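Local coordinates for KLLA0E08119p (Kluyveromyces lactis, PDB 3VA7), which probably carboxylates urea with ATP and bicarbonate in the urea carboxylase part of a biotin-dependent urea-degrading enzyme, at residues A[263-268]-A[301-306]; A[362-367]-A[428-433]; A[421-426]-A[459-464]. All coordinates share one frame; numbering follows the deposited sequence.

Contact 1: A[263-268]-A[301-306]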
loop_
_atom_site.group_PDB
_atom_site.type_symbol
_atom_site.label_atom_id
_atom_site.label_comp_id
_atom_site.label_asym_id
_atom_site.label_seq_id
_atom_site.Cartn_x
_atom_site.Cartn_y
_atom_site.Cartn_z
ATOM N N ASN A 263 -14.950 31.820 -2.611
ATOM C CA ASN A 263 -15.962 31.807 -1.554
ATOM C C ASN A 263 -15.990 30.604 -0.551
ATOM O O ASN A 263 -16.933 30.466 0.242
ATOM C CB ASN A 263 -17.352 32.046 -2.176
ATOM C CG ASN A 263 -17.682 33.524 -2.282
ATOM O OD1 ASN A 263 -17.144 34.238 -3.138
ATOM N ND2 ASN A 263 -18.544 34.003 -1.382
ATOM N N GLN A 264 -14.980 29.742 -0.567
ATOM C CA GLN A 264 -15.020 28.606 0.333
ATOM C C GLN A 264 -13.972 28.798 1.437
ATOM O O GLN A 264 -12.771 28.936 1.160
ATOM C CB GLN A 264 -14.827 27.324 -0.449
ATOM C CG GLN A 264 -15.802 27.164 -1.609
ATOM C CD GLN A 264 -15.351 26.099 -2.588
ATOM O OE1 GLN A 264 -15.312 24.917 -2.249
ATOM N NE2 GLN A 264 -14.998 26.508 -3.814
ATOM N N LYS A 265 -14.422 28.852 2.691
ATOM C CA LYS A 265 -13.530 29.254 3.774
ATOM C C LYS A 265 -12.405 28.236 3.957
ATOM O O LYS A 265 -12.646 27.045 3.732
ATOM C CB LYS A 265 -14.334 29.491 5.037
ATOM C CG LYS A 265 -15.487 30.447 4.765
ATOM C CD LYS A 265 -16.061 31.033 6.051
ATOM C CE LYS A 265 -17.257 30.268 6.491
ATOM N NZ LYS A 265 -18.249 31.159 7.148
ATOM N N VAL A 266 -11.179 28.703 4.265
ATOM C CA VAL A 266 -10.051 27.782 4.518
ATOM C C VAL A 266 -9.362 28.067 5.832
ATOM O O VAL A 266 -8.968 27.121 6.523
ATOM C CB VAL A 266 -8.981 27.622 3.353
ATOM C CG1 VAL A 266 -9.515 28.032 2.002
ATOM C CG2 VAL A 266 -7.756 28.396 3.620
ATOM N N ILE A 267 -9.230 29.352 6.188
ATOM C CA ILE A 267 -8.719 29.726 7.507
ATOM C C ILE A 267 -9.582 30.772 8.199
ATOM O O ILE A 267 -9.973 31.789 7.596
ATOM C CB ILE A 267 -7.222 30.212 7.465
ATOM C CG1 ILE A 267 -6.274 29.024 7.406
ATOM C CG2 ILE A 267 -6.821 31.082 8.667
ATOM C CD1 ILE A 267 -5.555 28.933 6.101
ATOM N N GLU A 268 -9.849 30.534 9.488
ATOM C CA GLU A 268 -10.604 31.487 10.296
ATOM C C GLU A 268 -9.872 31.808 11.580
ATOM O O GLU A 268 -9.044 31.031 12.033
ATOM C CB GLU A 268 -12.011 30.961 10.581
ATOM C CG GLU A 268 -12.686 30.271 9.391
ATOM C CD GLU A 268 -12.471 28.739 9.347
ATOM O OE1 GLU A 268 -11.791 28.152 10.224
ATOM O OE2 GLU A 268 -13.008 28.098 8.422
ATOM N N THR A 301 -25.392 32.435 13.515
ATOM C CA THR A 301 -24.354 33.390 13.186
ATOM C C THR A 301 -24.835 34.504 12.292
ATOM O O THR A 301 -25.504 34.288 11.253
ATOM C CB THR A 301 -23.149 32.701 12.488
ATOM O OG1 THR A 301 -22.651 31.640 13.337
ATOM C CG2 THR A 301 -22.029 33.727 12.155
ATOM N N VAL A 302 -24.455 35.707 12.695
ATOM C CA VAL A 302 -24.776 36.854 11.931
ATOM C C VAL A 302 -23.512 37.254 11.228
ATOM O O VAL A 302 -22.569 37.693 11.871
ATOM C CB VAL A 302 -25.264 37.995 12.827
ATOM C CG1 VAL A 302 -25.792 39.122 11.952
ATOM C CG2 VAL A 302 -26.362 37.505 13.806
ATOM N N GLU A 303 -23.493 37.082 9.915
ATOM C CA GLU A 303 -22.363 37.513 9.115
ATOM C C GLU A 303 -22.509 38.974 8.653
ATOM O O GLU A 303 -23.590 39.427 8.234
ATOM C CB GLU A 303 -22.167 36.610 7.881
ATOM C CG GLU A 303 -22.398 35.124 8.104
ATOM C CD GLU A 303 -21.754 34.251 7.042
ATOM O OE1 GLU A 303 -21.862 34.581 5.834
ATOM O OE2 GLU A 303 -21.127 33.224 7.409
ATOM N N PHE A 304 -21.395 39.686 8.714
ATOM C CA PHE A 304 -21.284 41.034 8.193
ATOM C C PHE A 304 -20.105 41.163 7.199
ATOM O O PHE A 304 -19.114 40.439 7.291
ATOM C CB PHE A 304 -20.997 41.985 9.333
ATOM C CG PHE A 304 -21.987 41.938 10.436
ATOM C CD1 PHE A 304 -23.265 42.519 10.282
ATOM C CD2 PHE A 304 -21.635 41.382 11.662
ATOM C CE1 PHE A 304 -24.183 42.523 11.330
ATOM C CE2 PHE A 304 -22.549 41.365 12.727
ATOM C CZ PHE A 304 -23.824 41.938 12.563
ATOM N N ILE A 305 -20.242 42.094 6.258
ATOM C CA ILE A 305 -19.150 42.635 5.457
ATOM C C ILE A 305 -18.540 43.771 6.264
ATOM O O ILE A 305 -19.275 44.501 6.956
ATOM C CB ILE A 305 -19.717 43.188 4.163
ATOM C CG1 ILE A 305 -20.693 42.148 3.573
ATOM C CG2 ILE A 305 -18.587 43.568 3.202
ATOM C CD1 ILE A 305 -21.209 42.393 2.141
ATOM N N TYR A 306 -17.216 43.913 6.208
ATOM C CA TYR A 306 -16.522 44.964 6.971
ATOM C C TYR A 306 -15.492 45.748 6.132
ATOM O O TYR A 306 -14.544 45.160 5.578
ATOM C CB TYR A 306 -15.844 44.376 8.213
ATOM C CG TYR A 306 -15.097 45.355 9.113
ATOM C CD1 TYR A 306 -15.734 46.482 9.626
ATOM C CD2 TYR A 306 -13.772 45.121 9.501
ATOM C CE1 TYR A 306 -15.068 47.386 10.482
ATOM C CE2 TYR A 306 -13.084 46.019 10.360
ATOM C CZ TYR A 306 -13.747 47.157 10.843
ATOM O OH TYR A 306 -13.136 48.069 11.694
#

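Contact 2: A[362-367]-A[428-433]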
loop_
_atom_site.group_PDB
_atom_site.type_symbol
_atom_site.label_atom_id
_atom_site.label_comp_id
_atom_site.label_asym_id
_atom_site.label_seq_id
_atom_site.Cartn_x
_atom_site.Cartn_y
_atom_site.Cartn_z
ATOM N N ALA A 362 -6.080 34.345 21.660
ATOM C CA ALA A 362 -6.530 34.348 20.273
ATOM C C ALA A 362 -6.432 32.933 19.737
ATOM O O ALA A 362 -5.626 32.141 20.229
ATOM C CB ALA A 362 -5.709 35.313 19.402
ATOM N N SER A 363 -7.250 32.616 18.736
ATOM C CA SER A 363 -7.341 31.251 18.302
ATOM C C SER A 363 -7.601 31.203 16.836
ATOM O O SER A 363 -8.304 32.052 16.310
ATOM C CB SER A 363 -8.420 30.489 19.080
ATOM O OG SER A 363 -8.694 29.245 18.494
ATOM N N ILE A 364 -6.971 30.228 16.175
ATOM C CA ILE A 364 -7.106 30.071 14.740
ATOM C C ILE A 364 -7.247 28.621 14.260
ATOM O O ILE A 364 -6.787 27.676 14.907
ATOM C CB ILE A 364 -6.102 30.951 13.893
ATOM C CG1 ILE A 364 -5.638 30.165 12.700
ATOM C CG2 ILE A 364 -4.916 31.721 14.695
ATOM C CD1 ILE A 364 -6.312 30.656 11.471
ATOM N N GLU A 365 -7.951 28.470 13.147
ATOM C CA GLU A 365 -8.384 27.179 12.633
ATOM C C GLU A 365 -7.981 27.089 11.165
ATOM O O GLU A 365 -8.156 28.049 10.428
ATOM C CB GLU A 365 -9.913 27.021 12.735
ATOM C CG GLU A 365 -10.409 25.796 12.012
ATOM C CD GLU A 365 -11.896 25.541 12.168
ATOM O OE1 GLU A 365 -12.260 24.696 13.016
ATOM O OE2 GLU A 365 -12.700 26.152 11.432
ATOM N N ALA A 366 -7.447 25.945 10.753
ATOM C CA ALA A 366 -7.164 25.678 9.346
ATOM C C ALA A 366 -7.938 24.423 8.952
ATOM O O ALA A 366 -8.060 23.456 9.737
ATOM C CB ALA A 366 -5.634 25.472 9.117
ATOM N N ARG A 367 -8.470 24.422 7.743
ATOM C CA ARG A 367 -9.289 23.301 7.333
ATOM C C ARG A 367 -8.516 22.365 6.409
ATOM O O ARG A 367 -8.266 22.702 5.239
ATOM C CB ARG A 367 -10.507 23.831 6.600
ATOM C CG ARG A 367 -11.327 24.886 7.312
ATOM C CD ARG A 367 -12.756 24.822 6.722
ATOM N NE ARG A 367 -13.679 25.799 7.277
ATOM C CZ ARG A 367 -14.911 25.985 6.811
ATOM N NH1 ARG A 367 -15.360 25.260 5.797
ATOM N NH2 ARG A 367 -15.696 26.898 7.347
ATOM N N MET A 428 2.126 31.571 15.067
ATOM C CA MET A 428 3.264 30.718 15.202
ATOM C C MET A 428 2.764 29.341 15.581
ATOM O O MET A 428 3.192 28.352 14.991
ATOM C CB MET A 428 4.240 31.265 16.237
ATOM C CG MET A 428 5.144 32.364 15.710
ATOM S SD MET A 428 6.375 32.867 16.993
ATOM C CE MET A 428 5.375 33.941 18.126
ATOM N N LYS A 429 1.835 29.265 16.525
ATOM C CA LYS A 429 1.328 27.958 16.921
ATOM C C LYS A 429 0.742 27.218 15.760
ATOM O O LYS A 429 0.834 25.998 15.703
ATOM C CB LYS A 429 0.331 28.018 18.072
ATOM C CG LYS A 429 1.016 28.007 19.420
ATOM C CD LYS A 429 0.108 28.397 20.515
ATOM C CE LYS A 429 0.915 28.487 21.729
ATOM N NZ LYS A 429 0.028 28.407 22.915
ATOM N N LEU A 430 0.166 27.963 14.833
ATOM C CA LEU A 430 -0.595 27.344 13.799
ATOM C C LEU A 430 0.385 26.770 12.790
ATOM O O LEU A 430 0.184 25.633 12.274
ATOM C CB LEU A 430 -1.571 28.334 13.148
ATOM C CG LEU A 430 -2.135 27.848 11.827
ATOM C CD1 LEU A 430 -3.149 26.757 12.125
ATOM C CD2 LEU A 430 -2.720 28.979 11.001
ATOM N N ASN A 431 1.443 27.545 12.522
ATOM C CA ASN A 431 2.514 27.080 11.644
ATOM C C ASN A 431 3.105 25.800 12.250
ATOM O O ASN A 431 3.193 24.794 11.538
ATOM C CB ASN A 431 3.560 28.161 11.309
ATOM C CG ASN A 431 3.029 29.243 10.325
ATOM O OD1 ASN A 431 2.975 29.043 9.109
ATOM N ND2 ASN A 431 2.690 30.405 10.859
ATOM N N GLN A 432 3.421 25.781 13.547
ATOM C CA GLN A 432 3.980 24.558 14.103
ATOM C C GLN A 432 2.977 23.406 13.900
ATOM O O GLN A 432 3.354 22.349 13.366
ATOM C CB GLN A 432 4.484 24.660 15.555
ATOM C CG GLN A 432 5.263 23.369 16.007
ATOM C CD GLN A 432 5.591 23.216 17.565
ATOM O OE1 GLN A 432 5.979 24.172 18.214
ATOM N NE2 GLN A 432 5.482 21.979 18.116
ATOM N N ALA A 433 1.711 23.607 14.269
ATOM C CA ALA A 433 0.681 22.554 14.096
ATOM C C ALA A 433 0.628 21.990 12.659
ATOM O O ALA A 433 0.631 20.785 12.453
ATOM C CB ALA A 433 -0.722 23.054 14.553
#

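Contact 3: A[421-426]-A[459-464]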
loop_
_atom_site.group_PDB
_atom_site.type_symbol
_atom_site.label_atom_id
_atom_site.label_comp_id
_atom_site.label_asym_id
_atom_site.label_seq_id
_atom_site.Cartn_x
_atom_site.Cartn_y
_atom_site.Cartn_z
ATOM N N LYS A 421 -1.700 33.144 23.170
ATOM C CA LYS A 421 -1.811 34.303 24.036
ATOM C C LYS A 421 -2.328 35.515 23.308
ATOM O O LYS A 421 -2.979 36.349 23.926
ATOM C CB LYS A 421 -0.442 34.634 24.650
ATOM C CG LYS A 421 -0.120 33.986 25.985
ATOM C CD LYS A 421 1.410 33.949 26.087
ATOM C CE LYS A 421 1.950 33.830 27.514
ATOM N NZ LYS A 421 1.105 32.912 28.343
ATOM N N ASP A 422 -2.047 35.594 22.006
ATOM C CA ASP A 422 -2.475 36.710 21.152
ATOM C C ASP A 422 -2.259 36.361 19.669
ATOM O O ASP A 422 -1.663 35.331 19.362
ATOM C CB ASP A 422 -1.745 38.006 21.529
ATOM C CG ASP A 422 -0.359 38.117 20.900
ATOM O OD1 ASP A 422 -0.246 38.814 19.835
ATOM O OD2 ASP A 422 0.605 37.513 21.463
ATOM N N ARG A 423 -2.720 37.203 18.749
ATOM C CA ARG A 423 -2.620 36.862 17.332
ATOM C C ARG A 423 -1.248 36.261 16.904
ATOM O O ARG A 423 -1.202 35.225 16.237
ATOM C CB ARG A 423 -3.024 38.037 16.412
ATOM C CG ARG A 423 -3.772 37.554 15.228
ATOM C CD ARG A 423 -4.083 38.626 14.244
ATOM N NE ARG A 423 -3.259 38.459 13.074
ATOM C CZ ARG A 423 -3.697 38.168 11.855
ATOM N NH1 ARG A 423 -4.984 38.054 11.564
ATOM N NH2 ARG A 423 -2.812 38.036 10.895
ATOM N N ASN A 424 -0.145 36.914 17.287
ATOM C CA ASN A 424 1.194 36.457 16.874
ATOM C C ASN A 424 1.524 35.099 17.464
ATOM O O ASN A 424 2.090 34.274 16.776
ATOM C CB ASN A 424 2.321 37.459 17.220
ATOM C CG ASN A 424 2.245 38.759 16.399
ATOM O OD1 ASN A 424 1.945 38.775 15.169
ATOM N ND2 ASN A 424 2.498 39.885 17.100
ATOM N N ASP A 425 1.185 34.876 18.734
ATOM C CA ASP A 425 1.459 33.582 19.361
ATOM C C ASP A 425 0.698 32.444 18.636
ATOM O O ASP A 425 1.207 31.285 18.523
ATOM C CB ASP A 425 1.081 33.596 20.835
ATOM C CG ASP A 425 1.661 32.428 21.584
ATOM O OD1 ASP A 425 2.757 31.990 21.154
ATOM O OD2 ASP A 425 1.058 31.953 22.586
ATOM N N ALA A 426 -0.506 32.793 18.149
ATOM C CA ALA A 426 -1.436 31.861 17.536
ATOM C C ALA A 426 -0.993 31.532 16.134
ATOM O O ALA A 426 -1.157 30.363 15.685
ATOM C CB ALA A 426 -2.800 32.467 17.486
ATOM N N LYS A 459 0.377 37.336 8.161
ATOM C CA LYS A 459 0.940 37.886 9.395
ATOM C C LYS A 459 0.650 39.368 9.565
ATOM O O LYS A 459 0.376 39.850 10.664
ATOM C CB LYS A 459 2.442 37.661 9.492
ATOM C CG LYS A 459 2.904 37.730 10.922
ATOM C CD LYS A 459 4.394 37.827 11.015
ATOM C CE LYS A 459 4.810 38.060 12.461
ATOM N NZ LYS A 459 4.260 39.366 12.913
ATOM N N GLU A 460 0.731 40.107 8.472
ATOM C CA GLU A 460 0.504 41.545 8.562
ATOM C C GLU A 460 -0.998 41.842 8.656
ATOM O O GLU A 460 -1.413 42.985 8.903
ATOM C CB GLU A 460 1.214 42.265 7.406
ATOM C CG GLU A 460 2.742 42.374 7.644
ATOM C CD GLU A 460 3.526 42.829 6.394
ATOM O OE1 GLU A 460 4.774 42.985 6.518
ATOM O OE2 GLU A 460 2.919 43.024 5.298
ATOM N N ALA A 461 -1.787 40.771 8.491
ATOM C CA ALA A 461 -3.229 40.793 8.609
ATOM C C ALA A 461 -3.853 41.480 7.409
ATOM O O ALA A 461 -4.993 41.893 7.455
ATOM C CB ALA A 461 -3.671 41.438 9.953
ATOM N N LYS A 462 -3.119 41.570 6.308
ATOM C CA LYS A 462 -3.704 42.141 5.090
ATOM C C LYS A 462 -4.621 41.123 4.395
ATOM O O LYS A 462 -4.434 40.786 3.232
ATOM C CB LYS A 462 -2.646 42.761 4.143
ATOM C CG LYS A 462 -1.400 43.359 4.853
ATOM C CD LYS A 462 -1.217 44.880 4.553
ATOM C CE LYS A 462 -1.184 45.256 3.024
ATOM N NZ LYS A 462 0.152 45.715 2.513
ATOM N N VAL A 463 -5.623 40.668 5.145
ATOM C CA VAL A 463 -6.615 39.651 4.740
ATOM C C VAL A 463 -7.901 40.265 4.173
ATOM O O VAL A 463 -8.439 41.211 4.730
ATOM C CB VAL A 463 -7.049 38.739 5.969
ATOM C CG1 VAL A 463 -5.879 37.977 6.547
ATOM C CG2 VAL A 463 -7.731 39.556 7.095
ATOM N N ALA A 464 -8.417 39.704 3.093
ATOM C CA ALA A 464 -9.700 40.140 2.573
ATOM C C ALA A 464 -10.364 38.988 1.845
ATOM O O ALA A 464 -9.684 38.095 1.384
ATOM C CB ALA A 464 -9.515 41.293 1.654
#

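Contact 1: A[263-268]-A[301-306]
Lys265 and Glu303 carry this contact alone and bury similar amounts of surface. Lys265 belongs to strand 264-270 and Glu303 to strand 299-307, in the ATP-binding region of the biotin carboxylase domain. The two strands are not neighbours. Strands 249-261 and 235-244 lie between them in the sheet, and the CA atoms of Lys265 and Glu303 are 13.2 Å apart. The side chains cross that gap from opposite directions. Each sets off with CG anti to its own carbonyl carbon. Glu303 then runs extended, while Lys265 bends near its end, at chi3 (-97°) and chi4. Lys265 NZ thus arrives 3.6 Å from Glu303 OE2, a long salt bridge without a hydrogen bond. The stronger partner of Lys265 NZ is Glu325, and a bound glycerol, probably from the crystallisation liquor, also hydrogen-bonds to Lys265 NZ. Glu303 has further acidic company in Glu238 and Glu317. Such a cluster of acids with a lysine is consistent with the nucleotide and metal site of ATP-grasp enzymes, although no nucleotide is bound here. The chemistry implies a loose ionic link, in which one ammonium group is shared among several carboxylates and probably offsets part of their mutual repulsion.

Contact 2: A[362-367]-A[428-433]
Leu430 of helix 423-435 packs against Ile364 and Ala366 of strand 362-372. This is a helix laid on one face of an antiparallel sheet, in the C-terminal domain of biotin carboxylase. The backbones come closest at Ile364 and Leu430, whose CA atoms are 7.1 Å apart. Ile364 and Ala366 stand two positions apart on the strand, so both point toward the helix. Glu365, between them, points away from it. Leu430 puts CG anti to its backbone N (chi1 165°). With chi2 at 74°, its two methyl groups spread over different strand residues. CD2 goes to Ile364, where it lies 3.6 Å from Ile364 CG1. That methylene carbon is the atom touched on the isoleucine; the position of CD1 beyond it is doubtful, because it crowds atoms of the neighbouring strand. The two side chains cross at about a right angle. No polar atom takes part, and all three touching residues are buried. Strand 264-270 adds Ile267, which lies against Ala366. The next residue along the helix, Asn431, bonds to Ala453 O and Ser454 OG of helix 446-454. The other leucine methyl completes the contact: Leu430 CD1 lies 4.1 Å from Ala366 CB.

Contact 3: A[421-426]-A[459-464]
Lys459 NZ donates a hydrogen bond of 3.3 Å to Asn424 OD1. The ammonium group sits well above the carbonyl plane of the amide, 56° out of it, and the two side chains cross at about a right angle. The CB of Lys459 points away from helix 423-435, but a bend at chi4 (-63°) brings NZ back to it. Both residues are exposed, so this is a surface link. Deeper in, the Arg423 guanidinium lies with one face over Ala461, and Arg423 NH2 is 3.6 Å from Ala461 CB. Ala461 closes the preceding helix with a Schellman motif. The charged end of Arg423 is held chiefly from outside, by a salt bridge to Glu269 and a cation-pi contact with Phe458. With a leucine in place of Arg423, Glu269 would probably lose its ionic mate and the Phe458 ring its cation. Asp422 is the N-cap of helix 423-435, and Asn424 N donates to Asp422 OD1 at 3.2 Å. The contact joins the start of helix 423-435 to the end of helix 456-460. The side chain of Val463, just beyond, touches Ser258 and Leu259 on strand 249-261 of the antiparallel sheet.

The three contacts lie in one biotin carboxylase unit, on one side of the chain's centre. Contacts 1 and 2 have centres about 17 Å apart and share a sheet, in which strands 264-270 and 362-372 are neighbours. A salt bridge joins them, with Glu268 OE2 2.7 Å from Arg367 NE. Contacts 2 and 3 are closer, with centres about 10 Å apart, and both use helix 423-435. There Ile364 CG2 packs 3.6 Å from Ala426 CB. Contacts 1 and 3 do not touch; their nearest atoms are about 7 Å apart. None of the six segments supplies residues to the biotin or urea pockets, which belong to later parts of the chain.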